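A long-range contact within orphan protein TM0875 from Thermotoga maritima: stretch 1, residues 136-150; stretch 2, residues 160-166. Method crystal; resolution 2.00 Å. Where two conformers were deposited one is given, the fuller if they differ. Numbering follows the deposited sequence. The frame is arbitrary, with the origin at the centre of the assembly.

Stretch 1 136-150: NRNELVEEFMKYFFE
Stretch 2, residues 160-166: TFSVQEI

Residues 137-150 belong to a helix that continues beyond them; 160-165 belong to a strand that begins earlier. Their axes approach to 11.0 Å, and their N-to-C directions differ by 130°, so the strand runs obliquely back along the helix. Two CA pairs set the register, each 8.7 Å apart: Val141 CA with Val163 CA, and Met145 CA with Phe161 CA. Helix phi/psi values stay near -60/-45. The strand is extended, from -149/152 at Phe161 to -78/138 at Glu165.

Asn136 (chi1 p) caps the helix. Its OD1 accepts from Glu139 N at 3.1 Å, while Asn136 N donates to Glu139 OE1 at 3.1 Å. Backbone bonds from N of residue i+4 to O of residue i run up to Glu150; the first, Leu140 N to Asn136 O, is weak at 3.3 Å.

Arg137, Val141, Met145 and Phe149 point toward the strand, one per turn. Phe161 and Val163 both point toward the helix, while Thr160 and Gln164 point away.

Phe161 (chi1 p, chi2 86°) is the main bump, with 102 Å² covered. Four helix residues line its hollow. Met145, a selenomethionine (m, m, m), lies over one ring face, its CG 3.8 Å from the Phe161 ring centroid in a CH-pi contact. Val141 CG1 (chi1 t) meets Phe161 CE1 at 3.8 Å. Glu142 (t, p) starts sideways, but its OE2 reaches the slightly positive ring edge, 3.9 Å from Phe161 CZ. Phe149 (chi1 m) presents its own edge, CE2 4.5 Å from Phe161 CD2.

Val163 (chi1 t) touches Val141 and Arg137. Its CG2 is 4.1 Å from Val141 CG1; its CG1 lies over the flat, poorly solvated guanidinium face, 4.0 Å from Arg137 NH2.

Arg137 (t, t, p) reaches Glu165 (m, t): Arg137 NH1 and Glu165 OE2 form a long 3.8 Å salt bridge. A water accepts from Arg137 NH2 at 3.2 Å and donates weakly to Glu165 OE1 at 3.4 Å.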

# COMPACT_ATOMS: atom_id res chain seq x y z
N ASN A 136 -0.93 -26.13 7.66
CA ASN A 136 0.39 -25.61 7.26
C ASN A 136 0.24 -24.42 6.32
O ASN A 136 -0.86 -24.08 5.86
CB ASN A 136 1.27 -26.75 6.69
CG ASN A 136 0.69 -27.35 5.43
OD1 ASN A 136 0.50 -26.65 4.47
ND2 ASN A 136 0.37 -28.63 5.45
N ARG A 137 1.34 -23.75 6.05
CA ARG A 137 1.34 -22.61 5.14
C ARG A 137 0.74 -22.91 3.76
O ARG A 137 0.02 -22.06 3.22
CB ARG A 137 2.75 -22.08 4.97
CG ARG A 137 2.85 -20.66 4.50
CD ARG A 137 4.26 -20.23 4.27
NE ARG A 137 4.75 -20.82 3.04
CZ ARG A 137 6.03 -20.82 2.65
NH1 ARG A 137 6.99 -20.27 3.40
NH2 ARG A 137 6.34 -21.39 1.48
N ASN A 138 1.01 -24.09 3.22
CA ASN A 138 0.52 -24.51 1.90
C ASN A 138 -0.98 -24.51 1.82
O ASN A 138 -1.55 -24.02 0.85
CB ASN A 138 0.93 -25.95 1.53
CG ASN A 138 2.41 -26.11 1.34
OD1 ASN A 138 3.21 -25.26 1.74
ND2 ASN A 138 2.80 -27.24 0.70
N GLU A 139 -1.62 -25.09 2.83
CA GLU A 139 -3.07 -25.19 2.88
C GLU A 139 -3.73 -23.81 2.95
O GLU A 139 -4.69 -23.56 2.24
CB GLU A 139 -3.51 -25.99 4.09
CG GLU A 139 -3.21 -27.48 4.02
CD GLU A 139 -3.61 -28.17 5.32
OE1 GLU A 139 -2.82 -28.14 6.26
OE2 GLU A 139 -4.73 -28.71 5.39
N LEU A 140 -3.20 -22.94 3.80
CA LEU A 140 -3.66 -21.56 3.90
C LEU A 140 -3.50 -20.78 2.61
O LEU A 140 -4.43 -20.12 2.16
CB LEU A 140 -2.95 -20.79 5.03
CG LEU A 140 -3.53 -20.80 6.45
CD1 LEU A 140 -4.61 -19.76 6.54
CD2 LEU A 140 -4.04 -22.20 6.82
N VAL A 141 -2.31 -20.80 2.06
CA VAL A 141 -2.04 -20.11 0.80
C VAL A 141 -2.96 -20.63 -0.31
O VAL A 141 -3.49 -19.83 -1.08
CB VAL A 141 -0.57 -20.17 0.38
CG1 VAL A 141 -0.36 -19.58 -1.02
CG2 VAL A 141 0.30 -19.37 1.38
N GLU A 142 -3.17 -21.94 -0.38
CA GLU A 142 -4.01 -22.46 -1.45
C GLU A 142 -5.45 -21.98 -1.31
O GLU A 142 -6.10 -21.66 -2.33
CB GLU A 142 -4.00 -23.98 -1.56
CG GLU A 142 -4.94 -24.47 -2.69
CD GLU A 142 -4.54 -23.99 -4.10
OE1 GLU A 142 -5.09 -22.96 -4.63
OE2 GLU A 142 -3.65 -24.65 -4.69
N GLU A 143 -5.96 -21.92 -0.08
CA GLU A 143 -7.30 -21.35 0.15
C GLU A 143 -7.33 -19.88 -0.24
O GLU A 143 -8.29 -19.42 -0.83
CB GLU A 143 -7.75 -21.46 1.60
CG GLU A 143 -8.52 -22.72 1.91
CD GLU A 143 -9.98 -22.64 1.50
OE1 GLU A 143 -10.81 -22.01 2.23
OE2 GLU A 143 -10.31 -23.24 0.45
N PHE A 144 -6.32 -19.13 0.18
CA PHE A 144 -6.26 -17.72 -0.15
C PHE A 144 -6.29 -17.50 -1.68
O PHE A 144 -6.96 -16.59 -2.15
CB PHE A 144 -5.06 -17.01 0.44
CG PHE A 144 -4.87 -15.67 -0.12
CD1 PHE A 144 -5.71 -14.63 0.24
CD2 PHE A 144 -3.87 -15.43 -1.06
CE1 PHE A 144 -5.57 -13.37 -0.32
CE2 PHE A 144 -3.75 -14.18 -1.64
CZ PHE A 144 -4.57 -13.14 -1.26
N MSE A 145 -5.56 -18.35 -2.42
CA MSE A 145 -5.43 -18.21 -3.87
C MSE A 145 -6.73 -18.53 -4.61
O MSE A 145 -7.04 -17.87 -5.62
CB MSE A 145 -4.23 -18.98 -4.41
CG MSE A 145 -2.89 -18.37 -4.01
SE MSE A 145 -2.68 -16.43 -4.39
CE MSE A 145 -2.41 -16.59 -6.46
N LYS A 146 -7.54 -19.43 -4.05
CA LYS A 146 -8.89 -19.64 -4.57
C LYS A 146 -9.73 -18.39 -4.40
O LYS A 146 -10.40 -17.99 -5.32
CB LYS A 146 -9.60 -20.78 -3.86
CG LYS A 146 -9.33 -22.14 -4.38
CD LYS A 146 -10.08 -23.18 -3.53
CE LYS A 146 -9.21 -23.86 -2.45
NZ LYS A 146 -8.75 -25.25 -2.84
N TYR A 147 -9.71 -17.81 -3.19
CA TYR A 147 -10.35 -16.54 -2.94
C TYR A 147 -9.87 -15.45 -3.91
O TYR A 147 -10.70 -14.72 -4.48
CB TYR A 147 -10.10 -16.04 -1.49
CG TYR A 147 -10.39 -14.58 -1.33
CD1 TYR A 147 -11.71 -14.12 -1.13
CD2 TYR A 147 -9.37 -13.63 -1.40
CE1 TYR A 147 -11.99 -12.77 -1.01
CE2 TYR A 147 -9.65 -12.29 -1.29
CZ TYR A 147 -10.95 -11.85 -1.07
OH TYR A 147 -11.18 -10.49 -0.95
N PHE A 148 -8.56 -15.35 -4.08
CA PHE A 148 -7.96 -14.32 -4.91
C PHE A 148 -8.41 -14.42 -6.39
O PHE A 148 -8.91 -13.48 -6.97
CB PHE A 148 -6.41 -14.36 -4.79
CG PHE A 148 -5.71 -13.43 -5.76
CD1 PHE A 148 -5.57 -12.09 -5.49
CD2 PHE A 148 -5.24 -13.91 -6.99
CE1 PHE A 148 -4.98 -11.24 -6.40
CE2 PHE A 148 -4.62 -13.07 -7.90
CZ PHE A 148 -4.50 -11.73 -7.62
N PHE A 149 -8.26 -15.59 -6.98
CA PHE A 149 -8.69 -15.79 -8.37
C PHE A 149 -10.18 -15.55 -8.52
O PHE A 149 -10.60 -14.86 -9.42
CB PHE A 149 -8.27 -17.19 -8.89
CG PHE A 149 -6.79 -17.35 -9.04
CD1 PHE A 149 -6.04 -16.39 -9.69
CD2 PHE A 149 -6.13 -18.43 -8.48
CE1 PHE A 149 -4.69 -16.53 -9.81
CE2 PHE A 149 -4.77 -18.55 -8.61
CZ PHE A 149 -4.06 -17.61 -9.27
N GLU A 150 -10.99 -16.09 -7.62
CA GLU A 150 -12.43 -15.89 -7.70
C GLU A 150 -12.82 -14.40 -7.57
O GLU A 150 -13.71 -13.93 -8.28
CB GLU A 150 -13.16 -16.76 -6.69
CG GLU A 150 -13.07 -18.24 -7.02
CD GLU A 150 -13.57 -19.15 -5.89
OE1 GLU A 150 -14.06 -18.63 -4.86
OE2 GLU A 150 -13.48 -20.40 -6.04
N THR A 160 -0.78 -21.30 -12.23
CA THR A 160 0.17 -21.76 -11.25
C THR A 160 0.65 -20.55 -10.45
O THR A 160 0.47 -19.39 -10.86
CB THR A 160 1.37 -22.47 -11.88
OG1 THR A 160 2.15 -21.56 -12.66
CG2 THR A 160 0.92 -23.55 -12.86
N PHE A 161 1.23 -20.80 -9.30
CA PHE A 161 1.83 -19.71 -8.51
C PHE A 161 3.03 -20.21 -7.71
O PHE A 161 3.12 -21.39 -7.41
CB PHE A 161 0.77 -19.02 -7.62
CG PHE A 161 0.08 -19.93 -6.65
CD1 PHE A 161 0.65 -20.19 -5.41
CD2 PHE A 161 -1.13 -20.55 -6.97
CE1 PHE A 161 0.05 -21.07 -4.51
CE2 PHE A 161 -1.74 -21.40 -6.08
CZ PHE A 161 -1.15 -21.67 -4.84
N SER A 162 3.97 -19.33 -7.41
CA SER A 162 5.06 -19.64 -6.47
C SER A 162 5.09 -18.67 -5.30
O SER A 162 4.71 -17.49 -5.43
CB SER A 162 6.43 -19.62 -7.16
OG SER A 162 6.63 -18.36 -7.79
N VAL A 163 5.57 -19.18 -4.17
CA VAL A 163 5.63 -18.46 -2.93
C VAL A 163 7.09 -18.28 -2.51
O VAL A 163 7.89 -19.19 -2.65
CB VAL A 163 4.88 -19.23 -1.85
CG1 VAL A 163 4.75 -18.37 -0.57
CG2 VAL A 163 3.54 -19.65 -2.35
N GLN A 164 7.43 -17.09 -2.01
CA GLN A 164 8.77 -16.76 -1.51
C GLN A 164 8.59 -16.02 -0.19
O GLN A 164 7.73 -15.16 -0.06
CB GLN A 164 9.51 -15.88 -2.53
CG GLN A 164 10.90 -15.41 -2.11
N GLU A 165 9.37 -16.35 0.81
CA GLU A 165 9.40 -15.59 2.05
C GLU A 165 10.23 -14.36 1.72
O GLU A 165 11.23 -14.47 1.00
CB GLU A 165 10.06 -16.44 3.15
CG GLU A 165 9.36 -17.77 3.43
CD GLU A 165 10.21 -18.73 4.26
OE1 GLU A 165 11.18 -19.29 3.73
OE2 GLU A 165 9.90 -18.93 5.45
N ILE A 166 9.80 -13.19 2.18
CA ILE A 166 10.54 -11.95 1.92
C ILE A 166 10.71 -11.17 3.23
O ILE A 166 11.83 -11.03 3.71
CB ILE A 166 9.84 -11.05 0.85
CG1 ILE A 166 8.35 -10.93 1.10
CG2 ILE A 166 10.07 -11.59 -0.54
CD1 ILE A 166 7.76 -9.66 0.56
O HOH W 1 9.54 -21.28 1.52